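PDB 4AKX: EXOU from Pseudomonas aeruginosa, which is a cytotoxin of the type III secretion system that probably acts as a patatin-like phospholipase and forms a complex with its chaperone SpcU, probably before secretion. Local coordinates for residues G66-L77 and R442-S453; A121-S129 and E203-Q211. All coordinates share one frame; numbering follows the deposited sequence.

Contact 1: residues G66-L77 and R442-S453; sequences GVTELQLSRPPL and RLQASERHTFAS
Strand 68-73 runs antiparallel to strand 446-451, their N-to-C directions 158° apart and their axes 4.6 Å apart at closest approach. Leu-70 and His-449 form a hydrogen-bonded pair, with Leu-70 N to His-449 O at 2.7 Å and His-449 N to Leu-70 O at 2.8 Å; Leu-72 and Glu-447 form the next, flanked by the non-hydrogen-bonded pairs Gln-71 with Arg-448 and Ser-73 with Ser-446. Leu-72 O accepts twice, from Glu-447 N and, well above the carbonyl plane, from Ser-446 OG at 2.9 Å. That hydroxyl oxygen in turn lies in the amide plane of Gln-71 and accepts an N-H from its NE2. The pairing places 446-451 beside 68-73 in an antiparallel sheet, with 58-63 on the other side of 68-73. On the face carrying Leu-70 and Phe-451, Leu-70 CB meets the ring edge at CE1, 3.9 Å away. Just past strand 68-73, Arg-74 NE lies 3.5 Å from OE2 of Glu-447 in a salt bridge of charges alone, the oxygen standing over a guanidinium face; Arg-340 also pairs with this carboxylate. Arg-442, bent at chi3 (72°), sends NH1 to Pro-75 O at 2.9 Å, while Leu-77 CG sits over its guanidinium. Asp-343 bridges Arg-74 and Arg-442.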
ATOM      1  N   GLY B  66      38.435  16.913  -9.094  1.00 56.48           N
ATOM      2  CA  GLY B  66      39.089  15.623  -9.213  1.00 52.28           C
ATOM      3  C   GLY B  66      38.470  14.717 -10.254  1.00 56.20           C
ATOM      4  O   GLY B  66      39.192  14.004 -10.967  1.00 54.28           O
ATOM      5  N   VAL B  67      37.130  14.725 -10.338  1.00 59.71           N
ATOM      6  CA  VAL B  67      36.402  13.697 -11.091  1.00 56.94           C
ATOM      7  C   VAL B  67      36.957  13.626 -12.497  1.00 57.22           C
ATOM      8  O   VAL B  67      37.051  14.648 -13.188  1.00 60.54           O
ATOM      9  CB  VAL B  67      34.886  13.969 -11.168  1.00 57.37           C
ATOM     10  CG1 VAL B  67      34.210  12.951 -12.078  1.00 52.37           C
ATOM     11  CG2 VAL B  67      34.268  13.978  -9.787  1.00 54.90           C
ATOM     12  N   THR B  68      37.341  12.422 -12.900  1.00 54.02           N
ATOM     13  CA  THR B  68      37.853  12.179 -14.223  1.00 56.61           C
ATOM     14  C   THR B  68      36.863  11.474 -15.090  1.00 56.85           C
ATOM     15  O   THR B  68      36.343  10.450 -14.713  1.00 65.66           O
ATOM     16  CB  THR B  68      39.050  11.296 -14.138  1.00 56.92           C
ATOM     17  OG1 THR B  68      39.999  11.952 -13.307  1.00 62.03           O
ATOM     18  CG2 THR B  68      39.629  11.068 -15.538  1.00 62.75           C
ATOM     19  N   GLU B  69      36.617  12.027 -16.264  1.00 56.73           N
ATOM     20  CA  GLU B  69      35.709  11.443 -17.206  1.00 57.41           C
ATOM     21  C   GLU B  69      36.481  10.775 -18.352  1.00 57.46           C
ATOM     22  O   GLU B  69      37.339  11.404 -19.014  1.00 52.20           O
ATOM     23  CB  GLU B  69      34.751  12.499 -17.741  1.00 63.37           C
ATOM     24  CG  GLU B  69      33.990  12.034 -18.980  1.00 80.29           C
ATOM     25  CD  GLU B  69      32.877  12.989 -19.415  1.00 91.54           C
ATOM     26  OE1 GLU B  69      32.978  14.216 -19.134  1.00 87.79           O
ATOM     27  OE2 GLU B  69      31.899  12.497 -20.054  1.00 92.74           O
ATOM     28  N   LEU B  70      36.157   9.497 -18.579  1.00 57.26           N
ATOM     29  CA  LEU B  70      36.703   8.721 -19.685  1.00 59.29           C
ATOM     30  C   LEU B  70      35.727   8.598 -20.856  1.00 63.91           C
ATOM     31  O   LEU B  70      34.550   8.304 -20.667  1.00 65.80           O
ATOM     32  CB  LEU B  70      37.088   7.350 -19.185  1.00 58.25           C
ATOM     33  CG  LEU B  70      37.497   6.285 -20.186  1.00 64.28           C
ATOM     34  CD1 LEU B  70      38.777   6.726 -20.857  1.00 71.34           C
ATOM     35  CD2 LEU B  70      37.725   4.967 -19.461  1.00 62.89           C
ATOM     36  N   GLN B  71      36.217   8.851 -22.063  1.00 67.48           N
ATOM     37  CA  GLN B  71      35.440   8.597 -23.277  1.00 73.55           C
ATOM     38  C   GLN B  71      36.245   7.724 -24.237  1.00 78.88           C
ATOM     39  O   GLN B  71      37.457   7.910 -24.403  1.00 84.12           O
ATOM     40  CB  GLN B  71      35.053   9.897 -23.951  1.00 75.27           C
ATOM     41  CG  GLN B  71      33.881   9.772 -24.898  1.00 80.32           C
ATOM     42  CD  GLN B  71      33.893  10.836 -25.981  1.00 86.58           C
ATOM     43  OE1 GLN B  71      34.314  11.975 -25.758  1.00 86.59           O
ATOM     44  NE2 GLN B  71      33.426  10.470 -27.160  1.00 90.78           N
ATOM     45  N   LEU B  72      35.581   6.761 -24.860  1.00 77.10           N
ATOM     46  CA  LEU B  72      36.299   5.682 -25.510  1.00 77.30           C
ATOM     47  C   LEU B  72      35.385   5.071 -26.550  1.00 84.44           C
ATOM     48  O   LEU B  72      34.171   5.049 -26.375  1.00 86.03           O
ATOM     49  CB  LEU B  72      36.740   4.673 -24.460  1.00 73.68           C
ATOM     50  CG  LEU B  72      37.061   3.198 -24.681  1.00 81.61           C
ATOM     51  CD1 LEU B  72      37.753   2.620 -23.445  1.00 73.81           C
ATOM     52  CD2 LEU B  72      35.801   2.397 -24.963  1.00 87.64           C
ATOM     53  N   SER B  73      35.972   4.630 -27.659  1.00 87.89           N
ATOM     54  CA  SER B  73      35.219   4.039 -28.757  1.00 92.26           C
ATOM     55  C   SER B  73      34.519   2.768 -28.306  1.00 94.18           C
ATOM     56  O   SER B  73      35.075   1.986 -27.525  1.00 97.26           O
ATOM     57  CB  SER B  73      36.151   3.718 -29.926  1.00 94.30           C
ATOM     58  OG  SER B  73      37.042   2.667 -29.579  1.00 93.35           O
ATOM     59  N   ARG B  74      33.311   2.555 -28.819  1.00 95.89           N
ATOM     60  CA  ARG B  74      32.574   1.315 -28.587  1.00 93.27           C
ATOM     61  C   ARG B  74      33.493   0.104 -28.748  1.00 87.95           C
ATOM     62  O   ARG B  74      34.372   0.104 -29.601  1.00 92.65           O
ATOM     63  CB  ARG B  74      31.379   1.212 -29.543  1.00 98.93           C
ATOM     64  CG  ARG B  74      30.247   2.188 -29.249  1.00103.98           C
ATOM     65  CD  ARG B  74      29.582   1.868 -27.914  1.00104.91           C
ATOM     66  NE  ARG B  74      28.894   0.578 -27.954  1.00112.40           N
ATOM     67  CZ  ARG B  74      27.570   0.431 -27.796  1.00116.00           C
ATOM     68  NH1 ARG B  74      26.776   1.488 -27.554  1.00118.74           N
ATOM     69  NH2 ARG B  74      27.045  -0.787 -27.864  1.00113.28           N
ATOM     70  N   PRO B  75      33.298  -0.923 -27.918  1.00 81.12           N
ATOM     71  CA  PRO B  75      34.179  -2.071 -27.857  1.00 78.06           C
ATOM     72  C   PRO B  75      34.189  -2.792 -29.155  1.00 77.71           C
ATOM     73  O   PRO B  75      33.370  -2.521 -30.005  1.00 79.18           O
ATOM     74  CB  PRO B  75      33.521  -2.973 -26.815  1.00 81.37           C
ATOM     75  CG  PRO B  75      32.658  -2.064 -26.013  1.00 84.72           C
ATOM     76  CD  PRO B  75      32.157  -1.063 -27.007  1.00 85.35           C
ATOM     77  N   PRO B  76      35.099  -3.741 -29.298  1.00 89.39           N
ATOM     78  CA  PRO B  76      35.201  -4.465 -30.544  1.00 90.03           C
ATOM     79  C   PRO B  76      33.988  -5.380 -30.750  1.00 89.03           C
ATOM     80  O   PRO B  76      33.535  -6.043 -29.804  1.00 87.55           O
ATOM     81  CB  PRO B  76      36.485  -5.286 -30.361  1.00 89.44           C
ATOM     82  CG  PRO B  76      36.552  -5.544 -28.893  1.00 89.87           C
ATOM     83  CD  PRO B  76      35.951  -4.318 -28.239  1.00 90.11           C
ATOM     84  N   LEU B  77      33.448  -5.391 -31.967  1.00 89.61           N
ATOM     85  CA  LEU B  77      32.452  -6.399 -32.328  1.00 90.72           C
ATOM     86  C   LEU B  77      33.046  -7.834 -32.281  1.00 87.41           C
ATOM     87  O   LEU B  77      33.886  -8.224 -33.122  1.00 84.03           O
ATOM     88  CB  LEU B  77      31.822  -6.090 -33.697  1.00 90.52           C
ATOM     89  CG  LEU B  77      30.425  -5.469 -33.725  1.00 90.02           C
ATOM     90  CD1 LEU B  77      29.876  -5.581 -35.132  1.00 91.74           C
ATOM     91  CD2 LEU B  77      29.471  -6.151 -32.757  1.00 89.65           C
ATOM     92  N   ARG B 442      27.883   2.949 -35.648  1.00117.94           N
ATOM     93  CA  ARG B 442      28.473   2.392 -34.442  1.00115.10           C
ATOM     94  C   ARG B 442      29.935   2.805 -34.332  1.00115.70           C
ATOM     95  O   ARG B 442      30.489   2.897 -33.236  1.00117.71           O
ATOM     96  CB  ARG B 442      28.356   0.873 -34.461  1.00111.57           C
ATOM     97  CG  ARG B 442      28.541   0.221 -33.105  1.00109.60           C
ATOM     98  CD  ARG B 442      28.841  -1.262 -33.249  1.00106.29           C
ATOM     99  NE  ARG B 442      30.189  -1.488 -33.762  1.00104.35           N
ATOM    100  CZ  ARG B 442      31.218  -1.944 -33.037  1.00104.09           C
ATOM    101  NH1 ARG B 442      31.076  -2.240 -31.747  1.00100.86           N
ATOM    102  NH2 ARG B 442      32.399  -2.116 -33.609  1.00106.46           N
ATOM    103  N   LEU B 443      30.544   3.075 -35.478  1.00116.08           N
ATOM    104  CA  LEU B 443      31.924   3.530 -35.529  1.00115.83           C
ATOM    105  C   LEU B 443      32.105   5.003 -35.103  1.00114.88           C
ATOM    106  O   LEU B 443      33.225   5.447 -34.869  1.00114.60           O
ATOM    107  CB  LEU B 443      32.479   3.319 -36.934  1.00116.19           C
ATOM    108  CG  LEU B 443      33.932   2.901 -37.013  1.00114.13           C
ATOM    109  CD1 LEU B 443      34.002   1.377 -36.999  1.00115.07           C
ATOM    110  CD2 LEU B 443      34.568   3.478 -38.276  1.00117.06           C
ATOM    111  N   GLN B 444      31.012   5.758 -35.024  1.00112.82           N
ATOM    112  CA  GLN B 444      31.095   7.173 -34.652  1.00115.96           C
ATOM    113  C   GLN B 444      30.449   7.452 -33.300  1.00116.44           C
ATOM    114  O   GLN B 444      30.241   8.606 -32.930  1.00117.04           O
ATOM    115  CB  GLN B 444      30.463   8.065 -35.726  1.00118.63           C
ATOM    116  CG  GLN B 444      30.946   7.772 -37.136  1.00122.37           C
ATOM    117  CD  GLN B 444      32.463   7.779 -37.255  1.00122.86           C
ATOM    118  OE1 GLN B 444      33.110   8.787 -36.978  1.00125.09           O
ATOM    119  NE2 GLN B 444      33.035   6.652 -37.680  1.00120.30           N
ATOM    120  N   ALA B 445      30.123   6.391 -32.568  1.00115.70           N
ATOM    121  CA  ALA B 445      29.540   6.533 -31.241  1.00116.92           C
ATOM    122  C   ALA B 445      30.538   6.106 -30.172  1.00118.63           C
ATOM    123  O   ALA B 445      31.580   5.520 -30.477  1.00116.39           O
ATOM    124  CB  ALA B 445      28.257   5.730 -31.133  1.00115.74           C
ATOM    125  N   SER B 446      30.215   6.395 -28.917  1.00 98.89           N
ATOM    126  CA  SER B 446      31.191   6.293 -27.862  1.00 92.90           C
ATOM    127  C   SER B 446      30.654   5.620 -26.589  1.00 94.87           C
ATOM    128  O   SER B 446      29.520   5.126 -26.559  1.00 90.43           O
ATOM    129  CB  SER B 446      31.742   7.678 -27.541  1.00 94.87           C
ATOM    130  OG  SER B 446      32.890   7.581 -26.705  1.00103.68           O
ATOM    131  N   GLU B 447      31.528   5.541 -25.580  1.00 94.32           N
ATOM    132  CA  GLU B 447      31.191   5.144 -24.221  1.00 87.84           C
ATOM    133  C   GLU B 447      31.776   6.200 -23.318  1.00 90.24           C
ATOM    134  O   GLU B 447      32.895   6.660 -23.546  1.00 92.97           O
ATOM    135  CB  GLU B 447      31.832   3.810 -23.856  1.00 83.03           C
ATOM    136  CG  GLU B 447      31.669   2.716 -24.893  1.00 95.86           C
ATOM    137  CD  GLU B 447      31.211   1.399 -24.280  1.00106.10           C
ATOM    138  OE1 GLU B 447      31.952   0.841 -23.417  1.00106.41           O
ATOM    139  OE2 GLU B 447      30.104   0.925 -24.661  1.00103.84           O
ATOM    140  N   ARG B 448      31.015   6.589 -22.300  1.00 91.18           N
ATOM    141  CA  ARG B 448      31.483   7.510 -21.276  1.00 85.02           C
ATOM    142  C   ARG B 448      31.505   6.799 -19.924  1.00 85.10           C
ATOM    143  O   ARG B 448      30.589   6.054 -19.596  1.00 98.84           O
ATOM    144  CB  ARG B 448      30.565   8.721 -21.209  1.00 88.71           C
ATOM    145  CG  ARG B 448      30.112   9.229 -22.569  1.00 97.79           C
ATOM    146  CD  ARG B 448      29.577  10.650 -22.476  1.00104.71           C
ATOM    147  NE  ARG B 448      29.108  11.145 -23.771  1.00118.10           N
ATOM    148  CZ  ARG B 448      29.899  11.603 -24.740  1.00120.33           C
ATOM    149  NH1 ARG B 448      31.221  11.618 -24.578  1.00119.44           N
ATOM    150  NH2 ARG B 448      29.366  12.043 -25.878  1.00113.93           N
ATOM    151  N   HIS B 449      32.580   6.977 -19.169  1.00 76.73           N
ATOM    152  CA  HIS B 449      32.649   6.458 -17.809  1.00 69.38           C
ATOM    153  C   HIS B 449      33.235   7.501 -16.928  1.00 70.91           C
ATOM    154  O   HIS B 449      34.212   8.165 -17.290  1.00 74.54           O
ATOM    155  CB  HIS B 449      33.506   5.217 -17.733  1.00 72.30           C
ATOM    156  CG  HIS B 449      32.993   4.062 -18.553  1.00 78.82           C
ATOM    157  ND1 HIS B 449      32.418   2.977 -17.994  1.00 77.72           N
ATOM    158  CD2 HIS B 449      33.017   3.831 -19.929  1.00 83.09           C
ATOM    159  CE1 HIS B 449      32.079   2.101 -18.963  1.00 84.18           C
ATOM    160  NE2 HIS B 449      32.445   2.626 -20.146  1.00 91.55           N
ATOM    161  N   THR B 450      32.642   7.672 -15.761  1.00 65.91           N
ATOM    162  CA  THR B 450      33.015   8.763 -14.912  1.00 57.25           C
ATOM    163  C   THR B 450      33.645   8.154 -13.704  1.00 54.50           C
ATOM    164  O   THR B 450      33.156   7.164 -13.181  1.00 61.39           O
ATOM    165  CB  THR B 450      31.779   9.568 -14.529  1.00 62.47           C
ATOM    166  OG1 THR B 450      31.218  10.175 -15.712  1.00 71.97           O
ATOM    167  CG2 THR B 450      32.142  10.649 -13.556  1.00 63.95           C
ATOM    168  N   PHE B 451      34.775   8.682 -13.287  1.00 49.83           N
ATOM    169  CA  PHE B 451      35.429   8.154 -12.094  1.00 50.29           C
ATOM    170  C   PHE B 451      35.687   9.256 -11.096  1.00 55.91           C
ATOM    171  O   PHE B 451      35.470  10.443 -11.389  1.00 64.57           O
ATOM    172  CB  PHE B 451      36.733   7.424 -12.435  1.00 46.99           C
ATOM    173  CG  PHE B 451      36.559   6.341 -13.441  1.00 44.22           C
ATOM    174  CD1 PHE B 451      36.538   6.623 -14.808  1.00 44.90           C
ATOM    175  CD2 PHE B 451      36.376   5.062 -13.029  1.00 41.89           C
ATOM    176  CE1 PHE B 451      36.324   5.622 -15.736  1.00 46.96           C
ATOM    177  CE2 PHE B 451      36.190   4.049 -13.944  1.00 47.61           C
ATOM    178  CZ  PHE B 451      36.165   4.323 -15.305  1.00 49.14           C
ATOM    179  N   ALA B 452      36.142   8.875  -9.910  1.00 53.28           N
ATOM    180  CA  ALA B 452      36.270   9.829  -8.840  1.00 50.29           C
ATOM    181  C   ALA B 452      37.698  10.305  -8.739  1.00 58.66           C
ATOM    182  O   ALA B 452      37.988  11.253  -7.991  1.00 66.68           O
ATOM    183  CB  ALA B 452      35.822   9.220  -7.553  1.00 43.73           C
ATOM    184  N   SER B 453      38.588   9.679  -9.519  1.00 54.91           N
ATOM    185  CA  SER B 453      39.993  10.062  -9.531  1.00 50.37           C
ATOM    186  C   SER B 453      40.656   9.580 -10.804  1.00 54.69           C
ATOM    187  O   SER B 453      40.157   8.643 -11.456  1.00 49.93           O
ATOM    188  CB  SER B 453      40.699   9.415  -8.363  1.00 59.48           C
ATOM    189  OG  SER B 453      40.786   8.007  -8.539  1.00 63.55           O
TER

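Contact 2: residues A121-S129 and E203-Q211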
ATOM      1  N   ALA B 121      23.423 -19.906 -37.491  1.00 94.83           N
ATOM      2  CA  ALA B 121      24.711 -19.620 -36.840  1.00 94.12           C
ATOM      3  C   ALA B 121      25.620 -20.850 -36.736  1.00 95.75           C
ATOM      4  O   ALA B 121      26.853 -20.714 -36.674  1.00 93.88           O
ATOM      5  CB  ALA B 121      24.487 -19.015 -35.470  1.00 93.01           C
ATOM      6  N   ALA B 122      25.002 -22.038 -36.676  1.00 96.28           N
ATOM      7  CA  ALA B 122      25.696 -23.311 -36.894  1.00 94.32           C
ATOM      8  C   ALA B 122      26.505 -23.253 -38.180  1.00 94.60           C
ATOM      9  O   ALA B 122      27.734 -23.245 -38.147  1.00 92.82           O
ATOM     10  CB  ALA B 122      24.696 -24.456 -36.957  1.00 94.21           C
ATOM     11  N   LEU B 123      25.799 -23.176 -39.308  1.00 96.57           N
ATOM     12  CA  LEU B 123      26.417 -23.009 -40.621  1.00 97.85           C
ATOM     13  C   LEU B 123      27.590 -22.053 -40.565  1.00 96.70           C
ATOM     14  O   LEU B 123      28.669 -22.345 -41.081  1.00 96.71           O
ATOM     15  CB  LEU B 123      25.391 -22.496 -41.645  1.00100.26           C
ATOM     16  CG  LEU B 123      24.112 -23.327 -41.820  1.00104.60           C
ATOM     17  CD1 LEU B 123      23.028 -22.564 -42.579  1.00106.06           C
ATOM     18  CD2 LEU B 123      24.406 -24.682 -42.469  1.00105.02           C
ATOM     19  N   LEU B 124      27.383 -20.909 -39.924  1.00 96.57           N
ATOM     20  CA  LEU B 124      28.342 -19.817 -40.029  1.00 95.94           C
ATOM     21  C   LEU B 124      29.574 -20.029 -39.181  1.00 91.57           C
ATOM     22  O   LEU B 124      30.691 -19.759 -39.625  1.00 89.94           O
ATOM     23  CB  LEU B 124      27.680 -18.483 -39.737  1.00 93.97           C
ATOM     24  CG  LEU B 124      26.888 -18.030 -40.953  1.00 97.90           C
ATOM     25  CD1 LEU B 124      25.540 -17.421 -40.578  1.00 99.15           C
ATOM     26  CD2 LEU B 124      27.742 -17.093 -41.808  1.00100.07           C
ATOM     27  N   ALA B 125      29.367 -20.553 -37.981  1.00 91.84           N
ATOM     28  CA  ALA B 125      30.469 -20.848 -37.077  1.00 93.55           C
ATOM     29  C   ALA B 125      31.378 -21.914 -37.687  1.00 93.61           C
ATOM     30  O   ALA B 125      32.601 -21.743 -37.737  1.00 91.82           O
ATOM     31  CB  ALA B 125      29.943 -21.277 -35.710  1.00 94.07           C
ATOM     32  N   SER B 126      30.764 -22.982 -38.202  1.00 98.15           N
ATOM     33  CA  SER B 126      31.447 -23.997 -39.030  1.00 98.81           C
ATOM     34  C   SER B 126      32.468 -23.442 -40.056  1.00 99.31           C
ATOM     35  O   SER B 126      33.358 -24.168 -40.492  1.00 98.96           O
ATOM     36  CB  SER B 126      30.421 -24.891 -39.733  1.00 98.92           C
ATOM     37  OG  SER B 126      29.931 -24.291 -40.925  1.00100.41           O
ATOM     38  N   GLY B 127      32.321 -22.170 -40.437  1.00101.31           N
ATOM     39  CA  GLY B 127      33.337 -21.458 -41.217  1.00100.13           C
ATOM     40  C   GLY B 127      32.914 -21.189 -42.651  1.00104.47           C
ATOM     41  O   GLY B 127      33.740 -20.851 -43.498  1.00103.84           O
HETATM   42  N   MSE B 128      31.619 -21.323 -42.917  1.00108.77           N
HETATM   43  CA  MSE B 128      31.078 -21.163 -44.266  1.00113.59           C
HETATM   44  C   MSE B 128      31.217 -19.756 -44.738  1.00112.72           C
HETATM   45  O   MSE B 128      30.521 -18.868 -44.254  1.00114.10           O
HETATM   46  CB  MSE B 128      29.587 -21.404 -44.182  1.00118.69           C
HETATM   47  CG  MSE B 128      29.226 -22.844 -44.457  1.00122.83           C
HETATM   48 SE   MSE B 128      27.447 -22.745 -45.265  1.00140.12          SE
HETATM   49  CE  MSE B 128      27.963 -23.178 -47.129  1.00133.07           C
ATOM     50  N   SER B 129      32.075 -19.541 -45.722  1.00116.10           N
ATOM     51  CA  SER B 129      32.247 -18.206 -46.297  1.00123.50           C
ATOM     52  C   SER B 129      30.909 -17.540 -46.721  1.00128.88           C
ATOM     53  O   SER B 129      29.899 -18.233 -46.944  1.00126.94           O
ATOM     54  CB  SER B 129      33.247 -18.246 -47.463  1.00123.57           C
ATOM     55  OG  SER B 129      32.665 -18.795 -48.626  1.00123.42           O
ATOM     56  N   GLU B 203      27.477 -29.630 -44.456  1.00123.77           N
ATOM     57  CA  GLU B 203      27.784 -28.201 -44.570  1.00122.43           C
ATOM     58  C   GLU B 203      28.892 -27.785 -43.603  1.00115.70           C
ATOM     59  O   GLU B 203      29.960 -27.320 -44.023  1.00113.66           O
ATOM     60  CB  GLU B 203      26.525 -27.354 -44.353  1.00124.71           C
ATOM     61  CG  GLU B 203      25.573 -27.383 -45.537  1.00135.23           C
ATOM     62  CD  GLU B 203      26.270 -27.078 -46.857  1.00147.22           C
ATOM     63  OE1 GLU B 203      26.856 -25.977 -46.983  1.00152.74           O
ATOM     64  OE2 GLU B 203      26.235 -27.936 -47.771  1.00148.58           O
ATOM     65  N   THR B 204      28.634 -27.995 -42.313  1.00108.96           N
ATOM     66  CA  THR B 204      29.614 -27.755 -41.264  1.00102.01           C
ATOM     67  C   THR B 204      30.956 -28.465 -41.522  1.00101.49           C
ATOM     68  O   THR B 204      32.018 -27.848 -41.416  1.00 99.18           O
ATOM     69  CB  THR B 204      29.064 -28.155 -39.875  1.00 99.96           C
ATOM     70  OG1 THR B 204      28.512 -29.474 -39.936  1.00101.82           O
ATOM     71  CG2 THR B 204      27.983 -27.183 -39.415  1.00 98.99           C
ATOM     72  N   ARG B 205      30.897 -29.753 -41.875  1.00100.83           N
ATOM     73  CA  ARG B 205      32.092 -30.583 -42.045  1.00 96.19           C
ATOM     74  C   ARG B 205      32.926 -30.097 -43.246  1.00 97.46           C
ATOM     75  O   ARG B 205      34.155 -30.207 -43.236  1.00 96.74           O
ATOM     76  CB  ARG B 205      31.686 -32.051 -42.218  1.00 96.82           C
ATOM     77  CG  ARG B 205      32.512 -33.082 -41.455  1.00 94.02           C
ATOM     78  CD  ARG B 205      32.392 -34.492 -42.067  1.00 96.38           C
ATOM     79  NE  ARG B 205      31.063 -34.823 -42.609  1.00 97.65           N
ATOM     80  CZ  ARG B 205      30.091 -35.446 -41.933  1.00 99.04           C
ATOM     81  NH1 ARG B 205      30.277 -35.820 -40.676  1.00 97.15           N
ATOM     82  NH2 ARG B 205      28.919 -35.689 -42.512  1.00100.57           N
ATOM     83  N   LYS B 206      32.260 -29.544 -44.265  1.00 96.78           N
ATOM     84  CA  LYS B 206      32.966 -28.965 -45.412  1.00 96.91           C
ATOM     85  C   LYS B 206      33.735 -27.701 -45.046  1.00 94.93           C
ATOM     86  O   LYS B 206      34.943 -27.588 -45.311  1.00 94.21           O
ATOM     87  CB  LYS B 206      32.012 -28.685 -46.576  1.00100.82           C
ATOM     88  CG  LYS B 206      32.194 -29.639 -47.756  1.00104.40           C
ATOM     89  CD  LYS B 206      31.117 -29.467 -48.819  1.00107.31           C
ATOM     90  CE  LYS B 206      31.509 -28.414 -49.842  1.00109.28           C
ATOM     91  NZ  LYS B 206      30.306 -27.820 -50.494  1.00111.90           N
ATOM     92  N   ALA B 207      33.028 -26.755 -44.431  1.00 93.93           N
ATOM     93  CA  ALA B 207      33.622 -25.484 -44.016  1.00 89.67           C
ATOM     94  C   ALA B 207      34.857 -25.715 -43.157  1.00 87.08           C
ATOM     95  O   ALA B 207      35.962 -25.370 -43.568  1.00 88.57           O
ATOM     96  CB  ALA B 207      32.598 -24.625 -43.291  1.00 87.60           C
ATOM     97  N   VAL B 208      34.667 -26.372 -42.012  1.00 85.88           N
ATOM     98  CA  VAL B 208      35.751 -26.673 -41.057  1.00 85.05           C
ATOM     99  C   VAL B 208      36.946 -27.375 -41.686  1.00 86.25           C
ATOM    100  O   VAL B 208      38.096 -27.022 -41.422  1.00 85.23           O
ATOM    101  CB  VAL B 208      35.265 -27.519 -39.852  1.00 85.10           C
ATOM    102  CG1 VAL B 208      34.344 -26.709 -38.953  1.00 84.61           C
ATOM    103  CG2 VAL B 208      34.573 -28.798 -40.313  1.00 87.44           C
ATOM    104  N   LEU B 209      36.672 -28.376 -42.516  1.00 89.55           N
ATOM    105  CA  LEU B 209      37.739 -29.106 -43.167  1.00 89.51           C
ATOM    106  C   LEU B 209      38.418 -28.247 -44.222  1.00 92.69           C
ATOM    107  O   LEU B 209      39.625 -28.366 -44.419  1.00 95.90           O
ATOM    108  CB  LEU B 209      37.238 -30.432 -43.733  1.00 87.03           C
ATOM    109  CG  LEU B 209      36.983 -31.508 -42.664  1.00 85.46           C
ATOM    110  CD1 LEU B 209      36.054 -32.589 -43.205  1.00 86.88           C
ATOM    111  CD2 LEU B 209      38.258 -32.111 -42.076  1.00 82.16           C
ATOM    112  N   GLY B 210      37.658 -27.340 -44.845  1.00 94.75           N
ATOM    113  CA  GLY B 210      38.197 -26.449 -45.880  1.00100.75           C
ATOM    114  C   GLY B 210      39.154 -25.395 -45.344  1.00102.67           C
ATOM    115  O   GLY B 210      40.228 -25.149 -45.913  1.00101.64           O
ATOM    116  N   GLN B 211      38.740 -24.758 -44.254  1.00107.20           N
ATOM    117  CA  GLN B 211      39.578 -23.809 -43.525  1.00109.38           C
ATOM    118  C   GLN B 211      40.886 -24.454 -43.048  1.00112.82           C
ATOM    119  O   GLN B 211      41.970 -23.913 -43.289  1.00118.24           O
ATOM    120  CB  GLN B 211      38.807 -23.204 -42.340  1.00103.68           C
ATOM    121  CG  GLN B 211      37.501 -22.512 -42.723  1.00104.14           C
ATOM    122  CD  GLN B 211      37.683 -21.118 -43.345  1.00107.87           C
ATOM    123  OE1 GLN B 211      38.784 -20.733 -43.764  1.00106.44           O
ATOM    124  NE2 GLN B 211      36.588 -20.358 -43.410  1.00108.14           N
TER
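Glu-203 meets Leu-123 through its aliphatic part, CB lying 3.9 Å from Leu-123 CD2 where the two side chains cross at a slant; Leu-136 of helix 130-137 also packs on Glu-203. Helix 195-214 begins its approach to the last turn of helix 115-125 here. Thr-204 presents CG2 to Ser-126 CB, and the CA atoms of these residues are only 4.7 Å apart. Its chi1 of 50° turns OG1 back to its own helix, where Leu-200 O accepts it, leaving the methyl for the interface. Ala-207 follows, its CB pointing into the turn at Ser-126 and Gly-127 and lying 4.0 Å from CG of Met-128, a selenomethionine here. Gly-127, the first residue past the helix to leave helical angles (phi 109°), forms a Schellman motif, which brings its backbone within 4.9 Å of Ala-207, CA to CA. Val-208 turns CG1 to the same turn, while Leu-231 and Val-237 pack on Val-208 itself. Finally Gln-211, bent at chi2 (-77°), reaches Gly-127 O with NE2 at 2.9 Å, in the carbonyl plane and on a lone pair. Small residues thus let helix and turn come close, and this single hydrogen bond is the one directional polar link between the two segments, both within the patatin-like phospholipase range.

In the fold
The two contacts lie apart in the fold, their centres 36 Å and their nearest atoms about 13 Å from each other, although along the chain contact 2 falls between the two segments of contact 1. Contact 1 is partly buried and joins strands far apart in sequence; being a strand pairing, it is held by backbone hydrogen bonds, with charged side chains at one end. Contact 2 is buried, and there a helix meets the turn after another helix through small side chains. They share no element directly, yet both adjoin the mixed sheet: Leu-77 of contact 1 begins strand 77-82, and helix 115-125 of contact 2 follows strand 110-114, its neighbour. The turn between 110-114 and that helix is consistent with a nucleophile elbow of the kind found in patatin relatives.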